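Local coordinates for N-acetylmuramoyl-L-alanine amidase amiD (Escherichia coli, PDB 3D2Y), which is a zinc-dependent amidase that hydrolyses the bond between N-acetylmuramoyl residues and L-amino acids in cell-wall glycopeptides, at residues R184-V198 / A243-E256. Numbering follows the deposited sequence.
Sequences RVNFYLAGRAPHTPV and ADAETQAIAEALLE
Tyr188 of helix 184-189 packs as a knob into the hole between Ala249, Glu252, Ala253 and Glu256 on helix 245-256, away from the zinc site. CG lies anti to the carbonyl carbon (chi1 -77°), turning one ring face to Glu252 and the hydroxyl to Glu256. Its CB rests on Ala249 CB at 3.7 Å; Glu252 CB sits over the ring, nearest CG and CD1, in a CH-pi contact 3.7 Å from the centroid; CD2 passes Ala253 N; CE2 and CZ approach Glu256 OE1; and OH donates to Glu256 OE1 (2.8 Å) from above the carboxylate plane. Arg184 grips the same carboxylate side-on, NE to OE2 of Glu256 at 2.8 Å and NH2 to its OE1, both on syn sides of nearly coplanar groups. A phenylalanine at Tyr188 would probably keep the ring packing but cost Glu256 OE1 its hydroxyl donor, leaving the bonds from Arg184. Val185 packs on Ala249, Ile250 and Ala253, Leu189 on Ala245 and Ala249; the small alanines suit an axis separation of 8.0 Å. After the helix, Arg192 spreads its guanidinium over Ala245 CB and sends NH1 to Gln248 OE1 (2.8 Å). Pro194 O accepts from Glu246 N (2.8 Å), and Val198 N donates to Ala243 O (3.0 Å). His195 ND1 reaches Asp244 OD2, which also pairs with Arg235. Directional polar bonds thus flank an apolar, alanine-lined middle, probably fixing how helix and loop sit on helix 245-258.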
loop_
_atom_site.group_PDB
_atom_site.type_symbol
_atom_site.label_atom_id
_atom_site.label_comp_id
_atom_site.label_asym_id
_atom_site.label_seq_id
_atom_site.Cartn_x
_atom_site.Cartn_y
_atom_site.Cartn_z
ATOM N N ARG A 184 -1.565 8.888 -21.312
ATOM C CA ARG A 184 -2.818 9.360 -20.734
ATOM C C ARG A 184 -2.611 10.489 -19.690
ATOM O O ARG A 184 -3.443 11.385 -19.583
ATOM C CB ARG A 184 -3.641 8.193 -20.184
ATOM C CG ARG A 184 -3.896 7.091 -21.198
ATOM C CD ARG A 184 -4.659 7.591 -22.430
ATOM N NE ARG A 184 -6.011 8.058 -22.135
ATOM C CZ ARG A 184 -6.711 8.877 -22.922
ATOM N NH1 ARG A 184 -6.176 9.353 -24.036
ATOM N NH2 ARG A 184 -7.938 9.244 -22.588
ATOM N N VAL A 185 -1.502 10.463 -18.950
ATOM C CA VAL A 185 -1.180 11.547 -18.010
ATOM C C VAL A 185 -0.985 12.815 -18.804
ATOM O O VAL A 185 -1.543 13.857 -18.458
ATOM C CB VAL A 185 0.084 11.273 -17.158
ATOM C CG1 VAL A 185 0.541 12.546 -16.412
ATOM C CG2 VAL A 185 -0.175 10.155 -16.164
ATOM N N ASN A 186 -0.220 12.706 -19.890
ATOM C CA ASN A 186 -0.069 13.805 -20.862
ATOM C C ASN A 186 -1.396 14.267 -21.491
ATOM O O ASN A 186 -1.613 15.463 -21.690
ATOM C CB ASN A 186 0.956 13.429 -21.929
ATOM C CG ASN A 186 2.393 13.682 -21.475
ATOM O OD1 ASN A 186 3.265 12.812 -21.599
ATOM N ND2 ASN A 186 2.643 14.879 -20.943
ATOM N N PHE A 187 -2.303 13.324 -21.752
ATOM C CA PHE A 187 -3.597 13.673 -22.306
ATOM C C PHE A 187 -4.389 14.539 -21.335
ATOM O O PHE A 187 -4.944 15.564 -21.730
ATOM C CB PHE A 187 -4.387 12.435 -22.754
ATOM C CG PHE A 187 -5.842 12.714 -23.039
ATOM C CD1 PHE A 187 -6.231 13.360 -24.217
ATOM C CD2 PHE A 187 -6.825 12.343 -22.127
ATOM C CE1 PHE A 187 -7.584 13.612 -24.479
ATOM C CE2 PHE A 187 -8.161 12.605 -22.377
ATOM C CZ PHE A 187 -8.541 13.234 -23.546
ATOM N N TYR A 188 -4.418 14.126 -20.068
ATOM C CA TYR A 188 -5.129 14.837 -19.008
ATOM C C TYR A 188 -4.440 16.122 -18.550
ATOM O O TYR A 188 -5.095 17.011 -18.007
ATOM C CB TYR A 188 -5.342 13.905 -17.813
ATOM C CG TYR A 188 -6.467 12.944 -18.069
ATOM C CD1 TYR A 188 -7.774 13.411 -18.211
ATOM C CD2 TYR A 188 -6.231 11.572 -18.213
ATOM C CE1 TYR A 188 -8.818 12.559 -18.452
ATOM C CE2 TYR A 188 -7.281 10.706 -18.458
ATOM C CZ TYR A 188 -8.571 11.216 -18.588
ATOM O OH TYR A 188 -9.647 10.400 -18.845
ATOM N N LEU A 189 -3.132 16.220 -18.770
ATOM C CA LEU A 189 -2.419 17.477 -18.511
ATOM C C LEU A 189 -3.014 18.624 -19.329
ATOM O O LEU A 189 -3.098 19.761 -18.844
ATOM C CB LEU A 189 -0.921 17.344 -18.765
ATOM C CG LEU A 189 -0.048 17.282 -17.505
ATOM C CD1 LEU A 189 1.383 16.896 -17.842
ATOM C CD2 LEU A 189 -0.084 18.605 -16.734
ATOM N N ALA A 190 -3.459 18.295 -20.547
ATOM C CA ALA A 190 -4.284 19.175 -21.395
ATOM C C ALA A 190 -3.688 20.559 -21.549
ATOM O O ALA A 190 -4.397 21.583 -21.439
ATOM C CB ALA A 190 -5.719 19.262 -20.864
ATOM N N GLY A 191 -2.380 20.576 -21.786
ATOM C CA GLY A 191 -1.669 21.789 -22.144
ATOM C C GLY A 191 -1.105 22.581 -20.988
ATOM O O GLY A 191 -0.452 23.605 -21.189
ATOM N N ARG A 192 -1.344 22.122 -19.768
ATOM C CA ARG A 192 -0.860 22.866 -18.616
ATOM C C ARG A 192 0.579 22.486 -18.315
ATOM O O ARG A 192 1.005 21.366 -18.639
ATOM C CB ARG A 192 -1.780 22.633 -17.416
ATOM C CG ARG A 192 -3.094 23.380 -17.511
ATOM C CD ARG A 192 -4.108 22.836 -16.538
ATOM N NE ARG A 192 -4.280 21.396 -16.719
ATOM C CZ ARG A 192 -4.967 20.613 -15.905
ATOM N NH1 ARG A 192 -5.578 21.115 -14.846
ATOM N NH2 ARG A 192 -5.057 19.320 -16.168
ATOM N N ALA A 193 1.346 23.429 -17.747
ATOM C CA ALA A 193 2.625 23.100 -17.122
ATOM C C ALA A 193 2.329 22.180 -15.911
ATOM O O ALA A 193 1.296 22.354 -15.239
ATOM C CB ALA A 193 3.346 24.346 -16.659
ATOM N N PRO A 194 3.227 21.211 -15.621
ATOM C CA PRO A 194 2.908 20.266 -14.544
ATOM C C PRO A 194 2.485 20.925 -13.211
ATOM O O PRO A 194 1.534 20.456 -12.560
ATOM C CB PRO A 194 4.212 19.466 -14.375
ATOM C CG PRO A 194 4.896 19.567 -15.696
ATOM C CD PRO A 194 4.547 20.933 -16.227
ATOM N N HIS A 195 3.192 21.982 -12.817
ATOM C CA HIS A 195 2.936 22.669 -11.546
ATOM C C HIS A 195 1.892 23.803 -11.600
ATOM O O HIS A 195 1.791 24.589 -10.661
ATOM C CB HIS A 195 4.240 23.190 -10.938
ATOM C CG HIS A 195 5.283 22.133 -10.731
ATOM N ND1 HIS A 195 4.978 20.834 -10.379
ATOM C CD2 HIS A 195 6.632 22.190 -10.824
ATOM C CE1 HIS A 195 6.097 20.136 -10.266
ATOM N NE2 HIS A 195 7.113 20.935 -10.533
ATOM N N THR A 196 1.117 23.883 -12.683
ATOM C CA THR A 196 0.003 24.828 -12.759
ATOM C C THR A 196 -0.965 24.508 -11.607
ATOM O O THR A 196 -1.408 23.366 -11.500
ATOM C CB THR A 196 -0.738 24.719 -14.121
ATOM O OG1 THR A 196 0.181 24.962 -15.196
ATOM C CG2 THR A 196 -1.912 25.711 -14.207
ATOM N N PRO A 197 -1.276 25.505 -10.743
ATOM C CA PRO A 197 -2.205 25.325 -9.610
ATOM C C PRO A 197 -3.603 24.918 -10.057
ATOM O O PRO A 197 -4.163 25.522 -10.978
ATOM C CB PRO A 197 -2.254 26.714 -8.966
ATOM C CG PRO A 197 -0.978 27.362 -9.364
ATOM C CD PRO A 197 -0.744 26.883 -10.778
ATOM N N VAL A 198 -4.150 23.889 -9.407
ATOM C CA VAL A 198 -5.475 23.373 -9.702
ATOM C C VAL A 198 -6.371 23.524 -8.470
ATOM O O VAL A 198 -5.890 23.623 -7.350
ATOM C CB VAL A 198 -5.356 21.888 -10.177
ATOM C CG1 VAL A 198 -6.525 21.025 -9.723
ATOM C CG2 VAL A 198 -5.167 21.827 -11.677
ATOM N N ALA A 243 -2.278 21.146 -4.767
ATOM C CA ALA A 243 -2.931 20.627 -5.941
ATOM C C ALA A 243 -2.382 21.289 -7.187
ATOM O O ALA A 243 -2.443 22.524 -7.320
ATOM C CB ALA A 243 -4.422 20.855 -5.836
ATOM N N ASP A 244 -1.832 20.484 -8.094
ATOM C CA ASP A 244 -1.382 21.026 -9.388
ATOM C C ASP A 244 -1.866 20.154 -10.540
ATOM O O ASP A 244 -2.530 19.136 -10.322
ATOM C CB ASP A 244 0.154 21.265 -9.426
ATOM C CG ASP A 244 0.990 19.992 -9.222
ATOM O OD1 ASP A 244 0.479 18.854 -9.300
ATOM O OD2 ASP A 244 2.225 20.141 -8.992
ATOM N N ALA A 245 -1.535 20.556 -11.756
ATOM C CA ALA A 245 -2.083 19.942 -12.964
ATOM C C ALA A 245 -1.538 18.532 -13.154
ATOM O O ALA A 245 -2.278 17.645 -13.583
ATOM C CB ALA A 245 -1.787 20.796 -14.186
ATOM N N GLU A 246 -0.264 18.330 -12.829
ATOM C CA GLU A 246 0.356 17.003 -12.959
ATOM C C GLU A 246 -0.278 15.979 -12.002
ATOM O O GLU A 246 -0.643 14.840 -12.412
ATOM C CB GLU A 246 1.869 17.075 -12.722
ATOM C CG GLU A 246 2.550 15.704 -12.810
ATOM C CD GLU A 246 4.062 15.780 -12.682
ATOM O OE1 GLU A 246 4.737 14.868 -13.189
ATOM O OE2 GLU A 246 4.565 16.751 -12.094
ATOM N N THR A 247 -0.419 16.387 -10.733
ATOM C CA THR A 247 -1.089 15.586 -9.716
ATOM C C THR A 247 -2.531 15.185 -10.132
ATOM O O THR A 247 -2.897 13.997 -10.063
ATOM C CB THR A 247 -1.116 16.290 -8.326
ATOM O OG1 THR A 247 0.214 16.614 -7.930
ATOM C CG2 THR A 247 -1.672 15.379 -7.279
ATOM N N GLN A 248 -3.323 16.170 -10.560
ATOM C CA GLN A 248 -4.643 15.927 -11.076
ATOM C C GLN A 248 -4.642 14.956 -12.278
ATOM O O GLN A 248 -5.464 14.042 -12.327
ATOM C CB GLN A 248 -5.313 17.248 -11.474
ATOM C CG GLN A 248 -6.677 17.042 -12.083
ATOM C CD GLN A 248 -7.345 18.311 -12.574
ATOM O OE1 GLN A 248 -6.726 19.156 -13.227
ATOM N NE2 GLN A 248 -8.644 18.429 -12.287
ATOM N N ALA A 249 -3.745 15.160 -13.246
ATOM C CA ALA A 249 -3.691 14.322 -14.457
ATOM C C ALA A 249 -3.377 12.865 -14.124
ATOM O O ALA A 249 -3.932 11.939 -14.727
ATOM C CB ALA A 249 -2.678 14.856 -15.443
ATOM N N ILE A 250 -2.510 12.676 -13.139
ATOM C CA ILE A 250 -2.142 11.338 -12.665
ATOM C C ILE A 250 -3.352 10.645 -12.062
ATOM O O ILE A 250 -3.650 9.481 -12.413
ATOM C CB ILE A 250 -0.940 11.429 -11.694
ATOM C CG1 ILE A 250 0.335 11.788 -12.509
ATOM C CG2 ILE A 250 -0.754 10.121 -10.897
ATOM C CD1 ILE A 250 1.542 12.167 -11.626
ATOM N N ALA A 251 -4.065 11.375 -11.193
ATOM C CA ALA A 251 -5.289 10.898 -10.557
ATOM C C ALA A 251 -6.315 10.534 -11.620
ATOM O O ALA A 251 -6.942 9.482 -11.525
ATOM C CB ALA A 251 -5.862 11.972 -9.617
ATOM N N GLU A 252 -6.477 11.405 -12.624
ATOM C CA GLU A 252 -7.406 11.180 -13.734
ATOM C C GLU A 252 -7.065 9.952 -14.557
ATOM O O GLU A 252 -7.977 9.179 -14.930
ATOM C CB GLU A 252 -7.520 12.427 -14.625
ATOM C CG GLU A 252 -8.312 13.577 -13.955
ATOM C CD GLU A 252 -8.376 14.865 -14.788
ATOM O OE1 GLU A 252 -7.312 15.362 -15.226
ATOM O OE2 GLU A 252 -9.509 15.367 -15.017
ATOM N N ALA A 253 -5.766 9.779 -14.843
ATOM C CA ALA A 253 -5.272 8.601 -15.569
ATOM C C ALA A 253 -5.365 7.296 -14.747
ATOM O O ALA A 253 -5.750 6.242 -15.295
ATOM C CB ALA A 253 -3.869 8.818 -16.068
ATOM N N LEU A 254 -5.010 7.335 -13.460
ATOM C CA LEU A 254 -5.338 6.218 -12.551
ATOM C C LEU A 254 -6.810 5.792 -12.500
ATOM O O LEU A 254 -7.126 4.595 -12.615
ATOM C CB LEU A 254 -4.854 6.510 -11.121
ATOM C CG LEU A 254 -3.334 6.473 -10.971
ATOM C CD1 LEU A 254 -2.985 7.196 -9.685
ATOM C CD2 LEU A 254 -2.772 5.035 -11.024
ATOM N N LEU A 255 -7.711 6.766 -12.383
ATOM C CA LEU A 255 -9.125 6.477 -12.372
ATOM C C LEU A 255 -9.637 5.865 -13.695
ATOM O O LEU A 255 -10.430 4.919 -13.710
ATOM C CB LEU A 255 -9.930 7.724 -11.970
ATOM C CG LEU A 255 -9.900 8.034 -10.471
ATOM C CD1 LEU A 255 -10.343 9.499 -10.222
ATOM C CD2 LEU A 255 -10.723 7.011 -9.646
ATOM N N GLU A 256 -9.175 6.403 -14.798
ATOM C CA GLU A 256 -9.467 5.835 -16.096
ATOM C C GLU A 256 -9.036 4.360 -16.252
ATOM O O GLU A 256 -9.787 3.507 -16.747
ATOM C CB GLU A 256 -8.811 6.730 -17.156
ATOM C CG GLU A 256 -8.954 6.203 -18.546
ATOM C CD GLU A 256 -8.347 7.133 -19.542
ATOM O OE1 GLU A 256 -9.086 7.955 -20.072
ATOM O OE2 GLU A 256 -7.112 7.074 -19.762
#